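Local coordinates for protein multisubunit Na+/H+ antiporter, D subunit (PDB 6Z16) that forms the D subunit of a multisubunit membrane antiporter that probably exchanges sodium ions for protons, and is related to the antiporter-like subunits of complex I, at residues S169-L180 against I208-K219. Residues are numbered along the deposited sequence; the frame is centred on the assembly and turned at random.
Sequences SSALFVVAVAYL and IAVLFIIVFGLK
Ser169 and Val215 face each other near one end of the contact and Ala176 and Ile208 near the other, where helices 169-180 and 208-219 run nearly antiparallel, their axes 9.3 Å apart at closest approach and their N-to-C directions 154° apart. Phe173, its CG anti to the backbone N (chi1 -169°), swings its ring from the flank of its helix into an aromatic cluster with Phe212 and Phe216. Phe173 CE1 lies in the plane of the Phe212 ring, 3.5 Å from Phe212 CE1, and 3.6 Å from Phe216 CZ; the Phe173 plane is inclined 62° to that of Phe212. Val215 CG1 packs against Phe173 CD1 at 3.6 Å, while CG2 turns to Leu172. Across the contact Phe212 is met by the Ala176 methyl over one face and by Phe173 CE1 and Leu180 CD2 at its edge. Replacing Phe212 with an alanine would probably open a gap between Phe173 and Leu180 and strip the Ala176 methyl of its ring face. Farther along, Leu211 CD2 meets the edge of the Tyr179 ring, 3.7 Å from Tyr179 CD2, a less certain contact because this ring is poorly ordered; Ile208 CD1 reaches Tyr179 CB. At the other end the chain of Lys219, bent at chi2 and chi4, brings NZ within 3.3 Å of Ser169 OG, a hydroxyl hydrogen-bonded to Asn166 O. Beyond the two helices, Phe133 of helix 129-148 packs on Phe173 and Ile256 of helix 249-263 on Phe216. This is buried, largely apolar antiparallel packing of transmembrane helices in the Mrp antiporter/complex I membrane-subunit family.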
loop_
_atom_site.group_PDB
_atom_site.type_symbol
_atom_site.label_atom_id
_atom_site.label_comp_id
_atom_site.label_asym_id
_atom_site.label_seq_id
_atom_site.Cartn_x
_atom_site.Cartn_y
_atom_site.Cartn_z
ATOM N N SER D 169 -35.090 -36.849 28.711
ATOM C CA SER D 169 -34.195 -38.005 28.703
ATOM C C SER D 169 -32.825 -37.682 28.103
ATOM O O SER D 169 -31.818 -38.283 28.501
ATOM C CB SER D 169 -34.852 -39.158 27.953
ATOM O OG SER D 169 -35.065 -38.824 26.597
ATOM N N SER D 170 -32.759 -36.720 27.178
ATOM C CA SER D 170 -31.471 -36.287 26.641
ATOM C C SER D 170 -30.631 -35.587 27.699
ATOM O O SER D 170 -29.417 -35.830 27.804
ATOM C CB SER D 170 -31.706 -35.364 25.453
ATOM O OG SER D 170 -32.353 -36.059 24.405
ATOM N N ALA D 171 -31.264 -34.714 28.492
ATOM C CA ALA D 171 -30.559 -34.069 29.597
ATOM C C ALA D 171 -30.090 -35.086 30.633
ATOM O O ALA D 171 -28.995 -34.953 31.201
ATOM C CB ALA D 171 -31.456 -33.018 30.242
ATOM N N LEU D 172 -30.895 -36.126 30.869
ATOM C CA LEU D 172 -30.482 -37.174 31.798
ATOM C C LEU D 172 -29.311 -37.992 31.262
ATOM O O LEU D 172 -28.455 -38.431 32.043
ATOM C CB LEU D 172 -31.672 -38.071 32.126
ATOM C CG LEU D 172 -32.760 -37.390 32.960
ATOM C CD1 LEU D 172 -34.001 -38.245 33.049
ATOM C CD2 LEU D 172 -32.233 -37.081 34.346
ATOM N N PHE D 173 -29.229 -38.191 29.943
ATOM C CA PHE D 173 -28.057 -38.891 29.422
ATOM C C PHE D 173 -26.813 -38.016 29.505
ATOM O O PHE D 173 -25.708 -38.536 29.720
ATOM C CB PHE D 173 -28.279 -39.366 27.986
ATOM C CG PHE D 173 -27.215 -40.308 27.505
ATOM C CD1 PHE D 173 -27.132 -41.582 28.032
ATOM C CD2 PHE D 173 -26.300 -39.931 26.546
ATOM C CE1 PHE D 173 -26.156 -42.462 27.611
ATOM C CE2 PHE D 173 -25.323 -40.813 26.123
ATOM C CZ PHE D 173 -25.254 -42.074 26.654
ATOM N N VAL D 174 -26.983 -36.695 29.367
ATOM C CA VAL D 174 -25.871 -35.760 29.564
ATOM C C VAL D 174 -25.322 -35.859 30.986
ATOM O O VAL D 174 -24.103 -35.967 31.193
ATOM C CB VAL D 174 -26.312 -34.322 29.234
ATOM C CG1 VAL D 174 -25.254 -33.334 29.648
ATOM C CG2 VAL D 174 -26.561 -34.173 27.774
ATOM N N VAL D 175 -26.212 -35.851 31.988
ATOM C CA VAL D 175 -25.718 -35.882 33.366
ATOM C C VAL D 175 -25.132 -37.253 33.713
ATOM O O VAL D 175 -24.199 -37.344 34.524
ATOM C CB VAL D 175 -26.805 -35.440 34.372
ATOM C CG1 VAL D 175 -27.370 -34.090 33.982
ATOM C CG2 VAL D 175 -27.905 -36.449 34.539
ATOM N N ALA D 176 -25.603 -38.324 33.057
ATOM C CA ALA D 176 -25.002 -39.640 33.275
ATOM C C ALA D 176 -23.588 -39.715 32.705
ATOM O O ALA D 176 -22.682 -40.272 33.346
ATOM C CB ALA D 176 -25.888 -40.720 32.662
ATOM N N VAL D 177 -23.385 -39.156 31.505
ATOM C CA VAL D 177 -22.049 -39.082 30.911
ATOM C C VAL D 177 -21.120 -38.237 31.779
ATOM O O VAL D 177 -19.944 -38.575 31.962
ATOM C CB VAL D 177 -22.150 -38.550 29.465
ATOM C CG1 VAL D 177 -20.792 -38.219 28.885
ATOM C CG2 VAL D 177 -22.814 -39.576 28.585
ATOM N N ALA D 178 -21.657 -37.169 32.385
ATOM C CA ALA D 178 -20.860 -36.309 33.262
ATOM C C ALA D 178 -20.390 -37.045 34.513
ATOM O O ALA D 178 -19.209 -36.969 34.883
ATOM C CB ALA D 178 -21.669 -35.075 33.650
ATOM N N TYR D 179 -21.307 -37.764 35.173
ATOM C CA TYR D 179 -20.957 -38.559 36.351
ATOM C C TYR D 179 -19.922 -39.628 36.025
ATOM O O TYR D 179 -18.942 -39.810 36.765
ATOM C CB TYR D 179 -22.200 -39.235 36.905
ATOM C CG TYR D 179 -23.261 -38.349 37.500
ATOM C CD1 TYR D 179 -22.966 -37.096 37.998
ATOM C CD2 TYR D 179 -24.580 -38.768 37.521
ATOM C CE1 TYR D 179 -23.960 -36.294 38.531
ATOM C CE2 TYR D 179 -25.571 -37.977 38.040
ATOM C CZ TYR D 179 -25.258 -36.743 38.546
ATOM O OH TYR D 179 -26.255 -35.958 39.067
ATOM N N LEU D 180 -20.119 -40.342 34.913
ATOM C CA LEU D 180 -19.203 -41.423 34.574
ATOM C C LEU D 180 -17.844 -40.891 34.131
ATOM O O LEU D 180 -16.823 -41.552 34.354
ATOM C CB LEU D 180 -19.834 -42.314 33.505
ATOM C CG LEU D 180 -19.114 -43.610 33.134
ATOM C CD1 LEU D 180 -18.952 -44.498 34.347
ATOM C CD2 LEU D 180 -19.911 -44.320 32.084
ATOM N N ILE D 208 -24.707 -45.338 38.761
ATOM C CA ILE D 208 -24.698 -44.815 37.394
ATOM C C ILE D 208 -25.260 -45.846 36.416
ATOM O O ILE D 208 -25.907 -45.475 35.428
ATOM C CB ILE D 208 -23.287 -44.340 36.987
ATOM C CG1 ILE D 208 -22.746 -43.330 37.992
ATOM C CG2 ILE D 208 -23.298 -43.626 35.658
ATOM C CD1 ILE D 208 -23.684 -42.205 38.298
ATOM N N ALA D 209 -25.068 -47.142 36.692
ATOM C CA ALA D 209 -25.704 -48.183 35.889
ATOM C C ALA D 209 -27.224 -48.113 35.984
ATOM O O ALA D 209 -27.921 -48.262 34.972
ATOM C CB ALA D 209 -25.206 -49.555 36.330
ATOM N N VAL D 210 -27.753 -47.859 37.185
ATOM C CA VAL D 210 -29.197 -47.667 37.332
ATOM C C VAL D 210 -29.661 -46.411 36.593
ATOM O O VAL D 210 -30.747 -46.397 35.987
ATOM C CB VAL D 210 -29.565 -47.645 38.829
ATOM C CG1 VAL D 210 -31.020 -47.298 39.049
ATOM C CG2 VAL D 210 -29.290 -48.991 39.440
ATOM N N LEU D 211 -28.828 -45.366 36.564
ATOM C CA LEU D 211 -29.182 -44.162 35.810
ATOM C C LEU D 211 -29.212 -44.418 34.302
ATOM O O LEU D 211 -30.082 -43.890 33.594
ATOM C CB LEU D 211 -28.217 -43.033 36.158
ATOM C CG LEU D 211 -28.441 -41.672 35.507
ATOM C CD1 LEU D 211 -29.836 -41.161 35.771
ATOM C CD2 LEU D 211 -27.431 -40.713 36.080
ATOM N N PHE D 212 -28.291 -45.245 33.795
ATOM C CA PHE D 212 -28.345 -45.631 32.385
ATOM C C PHE D 212 -29.561 -46.492 32.071
ATOM O O PHE D 212 -30.099 -46.401 30.963
ATOM C CB PHE D 212 -27.089 -46.382 31.944
ATOM C CG PHE D 212 -25.888 -45.512 31.749
ATOM C CD1 PHE D 212 -25.863 -44.576 30.732
ATOM C CD2 PHE D 212 -24.752 -45.694 32.513
ATOM C CE1 PHE D 212 -24.755 -43.786 30.534
ATOM C CE2 PHE D 212 -23.639 -44.914 32.315
ATOM C CZ PHE D 212 -23.640 -43.960 31.323
ATOM N N ILE D 213 -29.981 -47.347 33.016
ATOM C CA ILE D 213 -31.241 -48.081 32.869
ATOM C C ILE D 213 -32.401 -47.116 32.702
ATOM O O ILE D 213 -33.250 -47.297 31.823
ATOM C CB ILE D 213 -31.488 -49.013 34.070
ATOM C CG1 ILE D 213 -30.461 -50.121 34.135
ATOM C CG2 ILE D 213 -32.865 -49.639 34.008
ATOM C CD1 ILE D 213 -30.534 -50.894 35.419
ATOM N N ILE D 214 -32.431 -46.059 33.515
ATOM C CA ILE D 214 -33.533 -45.098 33.451
ATOM C C ILE D 214 -33.518 -44.334 32.128
ATOM O O ILE D 214 -34.567 -44.145 31.497
ATOM C CB ILE D 214 -33.481 -44.156 34.665
ATOM C CG1 ILE D 214 -33.670 -44.960 35.948
ATOM C CG2 ILE D 214 -34.560 -43.092 34.576
ATOM C CD1 ILE D 214 -33.278 -44.222 37.197
ATOM N N VAL D 215 -32.327 -43.955 31.649
ATOM C CA VAL D 215 -32.219 -43.224 30.383
ATOM C C VAL D 215 -32.633 -44.102 29.204
ATOM O O VAL D 215 -33.510 -43.735 28.409
ATOM C CB VAL D 215 -30.791 -42.684 30.191
ATOM C CG1 VAL D 215 -30.646 -42.106 28.803
ATOM C CG2 VAL D 215 -30.480 -41.624 31.219
ATOM N N PHE D 216 -32.025 -45.285 29.087
ATOM C CA PHE D 216 -32.302 -46.163 27.959
ATOM C C PHE D 216 -33.691 -46.781 28.027
ATOM O O PHE D 216 -34.217 -47.197 26.993
ATOM C CB PHE D 216 -31.242 -47.254 27.887
ATOM C CG PHE D 216 -29.873 -46.751 27.539
ATOM C CD1 PHE D 216 -29.699 -45.561 26.856
ATOM C CD2 PHE D 216 -28.751 -47.456 27.933
ATOM C CE1 PHE D 216 -28.436 -45.100 26.553
ATOM C CE2 PHE D 216 -27.487 -46.998 27.635
ATOM C CZ PHE D 216 -27.331 -45.818 26.944
ATOM N N GLY D 217 -34.303 -46.840 29.212
ATOM C CA GLY D 217 -35.691 -47.228 29.316
ATOM C C GLY D 217 -36.665 -46.110 29.050
ATOM O O GLY D 217 -37.833 -46.376 28.761
ATOM N N LEU D 218 -36.225 -44.861 29.177
ATOM C CA LEU D 218 -36.981 -43.785 28.556
ATOM C C LEU D 218 -36.879 -43.845 27.039
ATOM O O LEU D 218 -37.828 -43.467 26.344
ATOM C CB LEU D 218 -36.501 -42.435 29.080
ATOM C CG LEU D 218 -36.986 -42.082 30.480
ATOM C CD1 LEU D 218 -36.255 -40.874 31.013
ATOM C CD2 LEU D 218 -38.477 -41.812 30.409
ATOM N N LYS D 219 -35.749 -44.325 26.511
ATOM C CA LYS D 219 -35.611 -44.459 25.062
ATOM C C LYS D 219 -36.496 -45.580 24.521
ATOM O O LYS D 219 -37.395 -45.339 23.708
ATOM C CB LYS D 219 -34.149 -44.698 24.689
ATOM C CG LYS D 219 -33.215 -43.585 25.113
ATOM C CD LYS D 219 -33.576 -42.275 24.441
ATOM C CE LYS D 219 -32.515 -41.221 24.695
ATOM N NZ LYS D 219 -32.467 -40.821 26.120
#